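Local structure of splicing factor U2AF 35 KDA subunit (Homo sapiens, 1JMT) at residues E46-Y51 against D87-R91; E53-V59 against N70-R76; A81-V85 against H99-S103. The protein helps select the 3' splice site and recruits U2 snRNP to the branch point, this fragment being the RRM-type domain that binds its U2AF65 partner. The protein carries 1 engineered substitution. All coordinates share one frame; numbering follows the deposited sequence.

Contact 1: E46-Y51 against D87-R91; sequences EMEEKY and DLNNR
Tyr51 and Asp87 mark the closest approach of the two backbones, their CA atoms 9.0 Å apart, where the end of helix 22-51 faces the end of helix 78-88 and the type I turn from Leu88 to Arg91. Side chains bridge that gap, and the hydroxyl of Tyr51 is the hub. It donates to Asp87 OD2 and accepts from Arg91 NH1. The modelled 2.5 Å from Tyr51 OH to Asp87 OD2 is very short, so its exact length deserves caution. The second bond is ordinary: Arg91 NH1 reaches Tyr51 OH at 2.8 Å, with 161° at the hydrogen, and the oxygen lies practically in the guanidinium plane. Two bonds on one phenol oxygen should limit how the ring can swing. Leu88 packs against the CE1 corner of the ring, crossing it obliquely, with CD2 3.6 Å from Tyr51 CE1, and Leu88 CD2 also meets Met47 CE at 4.2 Å.

The two helices cover one face of the RRM sheet, and Arg91 opens the Arg-X-Phe motif that marks the U2AF homology variant of this fold. Its chain bends at chi3 (67°), turning the guanidinium toward helix 22-51. There Arg91 NH1 forms a salt bridge to Glu46 OE2 at 3.0 Å, and NH2 adds a weak bond to the same oxygen. The carboxylate stands steeply to the guanidinium, the planes 76° apart; the placement of OE2 is less certain because the model crowds it. Arg91 NH2 also salt-bridges an acidic side chain of the bound peptide, while Glu46 and Met47 pack against an aromatic side chain of that peptide. Asp87 OD2 has a second partner too, a hexanediol probably left from crystallisation.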
# COMPACT_ATOMS: atom_id res chain seq x y z
N GLU A 46 2.98 0.63 10.03
CA GLU A 46 3.59 -0.66 9.74
C GLU A 46 5.01 -0.46 9.19
O GLU A 46 5.92 -1.20 9.57
CB GLU A 46 2.74 -1.44 8.74
CG GLU A 46 3.27 -2.83 8.40
CD GLU A 46 3.35 -3.77 9.60
OE1 GLU A 46 2.60 -3.58 10.58
OE2 GLU A 46 4.16 -4.72 9.56
N MET A 47 5.20 0.53 8.32
CA MET A 47 6.54 0.78 7.75
C MET A 47 7.56 1.05 8.85
O MET A 47 8.67 0.51 8.82
CB MET A 47 6.53 1.97 6.79
CG MET A 47 5.73 1.76 5.50
SD MET A 47 6.29 0.34 4.55
CE MET A 47 5.10 -0.87 5.09
N GLU A 48 7.18 1.87 9.82
CA GLU A 48 8.08 2.21 10.92
C GLU A 48 8.19 1.09 11.95
O GLU A 48 9.24 0.87 12.51
CB GLU A 48 7.63 3.50 11.61
CG GLU A 48 7.74 4.72 10.73
CD GLU A 48 8.44 5.88 11.42
OE1 GLU A 48 7.89 6.39 12.42
OE2 GLU A 48 9.54 6.27 10.96
N GLU A 49 7.09 0.39 12.19
CA GLU A 49 7.08 -0.69 13.17
C GLU A 49 7.94 -1.89 12.77
O GLU A 49 8.73 -2.39 13.57
CB GLU A 49 5.63 -1.15 13.42
CG GLU A 49 5.20 -1.15 14.88
CD GLU A 49 5.89 -2.23 15.69
OE1 GLU A 49 5.67 -3.43 15.39
OE2 GLU A 49 6.65 -1.89 16.63
N LYS A 50 7.81 -2.34 11.53
CA LYS A 50 8.57 -3.50 11.10
C LYS A 50 9.75 -3.33 10.16
O LYS A 50 10.65 -4.17 10.15
CB LYS A 50 7.61 -4.54 10.51
CG LYS A 50 6.62 -5.10 11.54
CD LYS A 50 5.86 -6.30 11.00
CE LYS A 50 4.79 -6.78 11.97
NZ LYS A 50 5.39 -7.26 13.25
N TYR A 51 9.79 -2.25 9.39
CA TYR A 51 10.90 -2.09 8.45
C TYR A 51 11.92 -1.01 8.74
O TYR A 51 13.06 -1.10 8.30
CB TYR A 51 10.35 -1.90 7.04
CG TYR A 51 9.45 -3.04 6.61
CD1 TYR A 51 8.13 -2.80 6.24
CD2 TYR A 51 9.91 -4.35 6.61
CE1 TYR A 51 7.28 -3.83 5.89
CE2 TYR A 51 9.07 -5.41 6.25
CZ TYR A 51 7.76 -5.14 5.90
OH TYR A 51 6.91 -6.17 5.56
N ASP A 87 10.50 -8.55 2.01
CA ASP A 87 9.47 -9.04 2.91
C ASP A 87 8.06 -8.68 2.44
O ASP A 87 7.15 -9.51 2.49
CB ASP A 87 9.68 -8.51 4.34
CG ASP A 87 8.73 -9.14 5.34
OD1 ASP A 87 8.74 -10.38 5.47
OD2 ASP A 87 7.95 -8.40 5.99
N LEU A 88 7.88 -7.44 1.98
CA LEU A 88 6.57 -6.99 1.52
C LEU A 88 6.05 -7.80 0.34
O LEU A 88 4.84 -7.98 0.18
CB LEU A 88 6.61 -5.50 1.16
CG LEU A 88 6.63 -4.58 2.38
CD1 LEU A 88 7.12 -3.20 2.00
CD2 LEU A 88 5.23 -4.51 2.98
N ASN A 89 6.97 -8.27 -0.50
CA ASN A 89 6.55 -9.06 -1.64
C ASN A 89 6.07 -10.45 -1.22
O ASN A 89 5.54 -11.20 -2.03
CB ASN A 89 7.67 -9.14 -2.68
CG ASN A 89 7.64 -7.97 -3.65
OD1 ASN A 89 6.58 -7.62 -4.17
ND2 ASN A 89 8.79 -7.36 -3.89
N ASN A 90 6.26 -10.77 0.06
CA ASN A 90 5.81 -12.04 0.63
C ASN A 90 4.59 -11.81 1.54
O ASN A 90 4.28 -12.66 2.38
CB ASN A 90 6.92 -12.70 1.46
CG ASN A 90 8.07 -13.20 0.61
OD1 ASN A 90 7.85 -13.72 -0.48
ND2 ASN A 90 9.29 -13.04 1.10
N ARG A 91 3.91 -10.68 1.38
CA ARG A 91 2.75 -10.39 2.23
C ARG A 91 1.49 -10.00 1.47
O ARG A 91 1.53 -9.59 0.31
CB ARG A 91 3.08 -9.28 3.23
CG ARG A 91 4.25 -9.57 4.15
CD ARG A 91 4.54 -8.38 5.08
NE ARG A 91 3.46 -8.15 6.05
CZ ARG A 91 3.46 -7.17 6.95
NH1 ARG A 91 4.48 -6.32 7.00
NH2 ARG A 91 2.45 -7.05 7.79

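Contact 2: E53-V59 against N70-R76; sequences EVEEMNV and NVYVKFR
Glu53 meets Arg76 twice. Its carbonyl O accepts from Arg76 N at 2.9 Å, and its extended side chain runs alongside that of Arg76 in the same direction, so that Glu53 OE1 and Arg76 NH1 form a salt bridge at 3.0 Å. The guanidinium offers its edge, but NH1 comes from above the carboxylate plane, the two planes being 82° apart. Val54 lies on the side of helix 22-51, touching Phe44 and Met47; its CG2 is 3.8 Å from Val73 CG1, crossing that side chain at about a right angle, and also touches the Phe75 ring. At Glu55 and Glu56 the chain makes a classic beta bulge, two residues set against the single Lys74. Lys74 O takes two N-H groups, from Glu55 N at 2.7 Å and from Glu56 N at 3.2 Å. Both glutamates run beside the fully extended Lys74: Glu55 OE2 forms a salt bridge to Lys74 NZ at 3.5 Å, whereas the bridge from Glu56 OE2 is long.

Past the bulge the strands are regularly antiparallel (179°), forming the hairpin of the second and third RRM strands. Met57 pairs with Val73 without hydrogen bonds, its CG 3.9 Å from Val73 CG2. Asn58 and Tyr72 exchange both backbone bonds. Val59 then meets Val71 at a slant, their CG2 atoms in touch.

Met57, Val59, Val71 and Val73 share one face, on which Val59 reaches Phe40 of helix 22-51. Glu56, Asn58, Tyr72 and Lys74 occupy the other. The contact is thus apolar toward the helix and polar on its far face, with the bulge drawing two acidic groups around one lysine, an arrangement that would favour its charged form.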
# COMPACT_ATOMS: atom_id res chain seq x y z
N GLU A 53 12.86 3.43 9.99
CA GLU A 53 12.54 4.85 10.00
C GLU A 53 12.15 5.41 8.64
O GLU A 53 12.88 5.28 7.66
CB GLU A 53 13.73 5.62 10.58
CG GLU A 53 13.53 7.13 10.66
CD GLU A 53 14.52 7.78 11.61
OE1 GLU A 53 14.71 9.02 11.51
OE2 GLU A 53 15.09 7.07 12.47
N VAL A 54 10.99 6.04 8.60
CA VAL A 54 10.51 6.63 7.36
C VAL A 54 10.85 8.12 7.29
O VAL A 54 10.55 8.89 8.20
CB VAL A 54 8.99 6.46 7.21
CG1 VAL A 54 8.50 7.22 5.99
CG2 VAL A 54 8.64 4.97 7.09
N GLU A 55 11.49 8.51 6.20
CA GLU A 55 11.87 9.90 5.98
C GLU A 55 10.70 10.64 5.35
O GLU A 55 10.29 11.70 5.82
CB GLU A 55 13.08 9.93 5.06
CG GLU A 55 13.74 11.28 4.89
CD GLU A 55 15.13 11.13 4.32
OE1 GLU A 55 15.98 10.52 5.00
OE2 GLU A 55 15.38 11.62 3.19
N GLU A 56 10.15 10.05 4.29
CA GLU A 56 9.02 10.63 3.58
C GLU A 56 8.11 9.52 3.06
O GLU A 56 8.58 8.43 2.74
CB GLU A 56 9.48 11.42 2.36
CG GLU A 56 10.19 12.72 2.63
CD GLU A 56 10.61 13.38 1.34
OE1 GLU A 56 9.71 13.82 0.58
OE2 GLU A 56 11.83 13.44 1.08
N MET A 57 6.82 9.82 2.97
CA MET A 57 5.86 8.87 2.45
C MET A 57 4.69 9.60 1.81
O MET A 57 4.28 10.66 2.27
CB MET A 57 5.33 7.96 3.56
CG MET A 57 4.35 6.92 3.05
SD MET A 57 3.68 5.83 4.32
CE MET A 57 1.96 5.79 3.84
N ASN A 58 4.16 9.02 0.74
CA ASN A 58 3.03 9.62 0.06
C ASN A 58 2.17 8.57 -0.63
O ASN A 58 2.67 7.56 -1.13
CB ASN A 58 3.52 10.63 -0.98
CG ASN A 58 2.38 11.34 -1.69
OD1 ASN A 58 1.43 11.81 -1.05
ND2 ASN A 58 2.46 11.42 -3.01
N VAL A 59 0.86 8.81 -0.61
CA VAL A 59 -0.10 7.93 -1.25
C VAL A 59 -0.53 8.71 -2.49
O VAL A 59 -1.04 9.82 -2.38
CB VAL A 59 -1.32 7.66 -0.35
CG1 VAL A 59 -2.36 6.85 -1.10
CG2 VAL A 59 -0.88 6.94 0.91
N ASN A 70 -0.47 4.48 -6.07
CA ASN A 70 0.70 3.82 -5.55
C ASN A 70 1.05 4.48 -4.24
O ASN A 70 0.57 5.57 -3.91
CB ASN A 70 1.91 3.99 -6.47
CG ASN A 70 1.73 3.31 -7.80
OD1 ASN A 70 0.95 2.36 -7.94
ND2 ASN A 70 2.47 3.77 -8.79
N VAL A 71 1.91 3.81 -3.49
CA VAL A 71 2.39 4.35 -2.24
C VAL A 71 3.90 4.38 -2.39
O VAL A 71 4.50 3.43 -2.91
CB VAL A 71 2.00 3.46 -1.04
CG1 VAL A 71 2.85 3.84 0.20
CG2 VAL A 71 0.53 3.65 -0.74
N TYR A 72 4.52 5.49 -1.99
CA TYR A 72 5.96 5.60 -2.04
C TYR A 72 6.43 5.87 -0.63
O TYR A 72 5.87 6.72 0.06
CB TYR A 72 6.41 6.73 -2.95
CG TYR A 72 6.15 6.44 -4.40
CD1 TYR A 72 4.94 6.78 -4.99
CD2 TYR A 72 7.11 5.78 -5.18
CE1 TYR A 72 4.68 6.47 -6.32
CE2 TYR A 72 6.85 5.46 -6.51
CZ TYR A 72 5.64 5.82 -7.07
OH TYR A 72 5.37 5.51 -8.38
N VAL A 73 7.44 5.13 -0.20
CA VAL A 73 7.98 5.27 1.14
C VAL A 73 9.49 5.46 1.04
O VAL A 73 10.19 4.61 0.51
CB VAL A 73 7.70 4.02 1.98
CG1 VAL A 73 8.21 4.21 3.41
CG2 VAL A 73 6.22 3.71 1.96
N LYS A 74 9.98 6.58 1.55
CA LYS A 74 11.41 6.83 1.51
C LYS A 74 11.94 6.55 2.91
O LYS A 74 11.64 7.28 3.85
CB LYS A 74 11.71 8.28 1.11
CG LYS A 74 13.20 8.57 0.91
CD LYS A 74 13.43 10.03 0.57
CE LYS A 74 14.87 10.30 0.18
NZ LYS A 74 15.06 11.71 -0.27
N PHE A 75 12.70 5.46 3.03
CA PHE A 75 13.28 5.10 4.31
C PHE A 75 14.57 5.88 4.50
O PHE A 75 15.25 6.23 3.54
CB PHE A 75 13.58 3.60 4.37
CG PHE A 75 12.36 2.73 4.47
CD1 PHE A 75 11.77 2.19 3.33
CD2 PHE A 75 11.78 2.46 5.71
CE1 PHE A 75 10.63 1.39 3.42
CE2 PHE A 75 10.63 1.66 5.81
CZ PHE A 75 10.06 1.13 4.66
N ARG A 76 14.91 6.15 5.76
CA ARG A 76 16.13 6.88 6.06
C ARG A 76 17.33 6.03 5.66
O ARG A 76 18.37 6.56 5.27
CB ARG A 76 16.19 7.20 7.55
CG ARG A 76 17.43 7.96 7.96
CD ARG A 76 17.31 8.44 9.40
NE ARG A 76 18.47 9.22 9.80
CZ ARG A 76 18.56 9.90 10.94
NH1 ARG A 76 17.54 9.89 11.80
NH2 ARG A 76 19.66 10.58 11.23

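Contact 3: A81-V85 against H99-S103; sequences AEKAV and HAELS
Val85 lies over Ala100 at the tightest point of the two backbones, with 5.3 Å between Val85 CA and Ala100 CA. Helix 81-85 and strand 100-102 run at 153° to each other, near antiparallel, and their axes come within 8.0 Å. No hydrogen bond crosses between them, so the contact depends on how the Val85 side chain and its neighbours fit the strand.

Val85 CB points at the strand and stands 4.6 Å from Ala100 CB, its two methyls doing the closer work. Val85 CG1, anti to its own backbone N (chi1 174°), reaches along the strand backbone, 4.0 Å from Glu101 N and about as far from the carbonyl oxygen of Ala100; it also packs on the methyl of Ala100. The other branch takes the next residue: CG2 meets Leu102 N at 3.9 Å and touches Leu102 CG as well. The two methyls therefore span the Glu101 backbone from the helix side, while the CB of Glu101 is directed away from the helix.

Leu102 returns the contact further up the helix. Its CB does not aim straight at the helix, but its two methyls do come near. Leu102 CD2 sits 4.2 Å from Ala81 CB, and Leu102 CD1 lies 4.1 Å from Glu82 CG, so the aliphatic part of that exposed glutamate lies against the leucine. At the other end Ala100 CB also lies against the carbonyl oxygen of Val85.

In the RRM fold this is the second helix lying on the last long strand of the sheet. Ala81 and Val85 also rest on Ile4 of strand 3-11, which pairs with strand 96-102; Ala100 lies on Leu6 of that same central strand, and Ala81 continues onto Phe75 of strand 68-75.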
# COMPACT_ATOMS: atom_id res chain seq x y z
N ALA A 81 15.02 -0.20 3.21
CA ALA A 81 14.25 -0.20 1.97
C ALA A 81 14.39 -1.53 1.23
O ALA A 81 13.39 -2.14 0.85
CB ALA A 81 14.70 0.93 1.07
N GLU A 82 15.62 -1.98 1.03
CA GLU A 82 15.87 -3.23 0.31
C GLU A 82 15.25 -4.42 1.02
O GLU A 82 14.77 -5.35 0.37
CB GLU A 82 17.37 -3.44 0.13
CG GLU A 82 18.04 -2.34 -0.69
CD GLU A 82 19.53 -2.57 -0.88
OE1 GLU A 82 20.23 -2.79 0.13
OE2 GLU A 82 19.99 -2.52 -2.04
N LYS A 83 15.26 -4.41 2.35
CA LYS A 83 14.68 -5.51 3.10
C LYS A 83 13.16 -5.43 3.12
O LYS A 83 12.48 -6.46 3.16
CB LYS A 83 15.22 -5.51 4.53
CG LYS A 83 16.65 -6.03 4.64
CD LYS A 83 17.13 -6.01 6.09
CE LYS A 83 18.57 -6.46 6.20
NZ LYS A 83 19.08 -6.35 7.60
N ALA A 84 12.62 -4.21 3.10
CA ALA A 84 11.18 -4.04 3.11
C ALA A 84 10.60 -4.64 1.84
O ALA A 84 9.61 -5.37 1.87
CB ALA A 84 10.82 -2.56 3.20
N VAL A 85 11.23 -4.32 0.71
CA VAL A 85 10.77 -4.82 -0.58
C VAL A 85 10.65 -6.34 -0.59
O VAL A 85 9.61 -6.89 -0.99
CB VAL A 85 11.71 -4.37 -1.71
CG1 VAL A 85 11.31 -5.02 -3.03
CG2 VAL A 85 11.66 -2.85 -1.84
N HIS A 99 2.70 -5.76 -4.26
CA HIS A 99 3.67 -5.71 -5.37
C HIS A 99 4.63 -4.59 -4.99
O HIS A 99 4.37 -3.42 -5.26
CB HIS A 99 2.96 -5.39 -6.68
CG HIS A 99 2.19 -6.54 -7.25
ND1 HIS A 99 2.77 -7.51 -8.05
CD2 HIS A 99 0.89 -6.89 -7.14
CE1 HIS A 99 1.86 -8.40 -8.39
NE2 HIS A 99 0.71 -8.05 -7.86
N ALA A 100 5.72 -4.96 -4.32
CA ALA A 100 6.72 -4.00 -3.85
C ALA A 100 7.87 -3.91 -4.83
O ALA A 100 8.18 -4.87 -5.53
CB ALA A 100 7.22 -4.39 -2.49
N GLU A 101 8.54 -2.76 -4.85
CA GLU A 101 9.62 -2.55 -5.79
C GLU A 101 10.47 -1.34 -5.43
O GLU A 101 9.95 -0.28 -5.07
CB GLU A 101 8.97 -2.37 -7.17
CG GLU A 101 9.83 -1.92 -8.31
CD GLU A 101 8.99 -1.71 -9.56
OE1 GLU A 101 8.34 -2.67 -10.01
OE2 GLU A 101 8.97 -0.58 -10.09
N LEU A 102 11.79 -1.49 -5.49
CA LEU A 102 12.68 -0.37 -5.21
C LEU A 102 12.41 0.63 -6.34
O LEU A 102 12.38 0.24 -7.50
CB LEU A 102 14.14 -0.80 -5.27
CG LEU A 102 14.79 -1.34 -4.00
CD1 LEU A 102 16.12 -2.00 -4.35
CD2 LEU A 102 15.00 -0.21 -3.01
N SER A 103 12.22 1.89 -6.00
CA SER A 103 11.96 2.89 -7.03
C SER A 103 13.10 3.89 -7.11
O SER A 103 13.22 4.79 -6.27
CB SER A 103 10.63 3.62 -6.76
OG SER A 103 10.61 4.18 -5.46

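Overall arrangement
The three contacts belong to one RRM fold, in which helices 22-51 and 78-88 cover one face of an antiparallel sheet. Contact 1 joins the two helix ends, contact 2 is the hairpin at one side of the sheet, and contact 3 sets helix 78-88 on strand 96-102. Their centres lie about 9 Å (contacts 1 and 3) to about 12 Å (contacts 1 and 2) apart. Along the chain contact 2 is nested inside contact 1, while contacts 1 and 3 interleave. Phe75 links contacts 2 and 3 through Ala81, and Asn89 OD1 ties contact 1 to Ala100. Contact 1 and His99 of contact 3 meet the U2AF65 peptide, so the helical side of this RRM-type domain serves protein recognition.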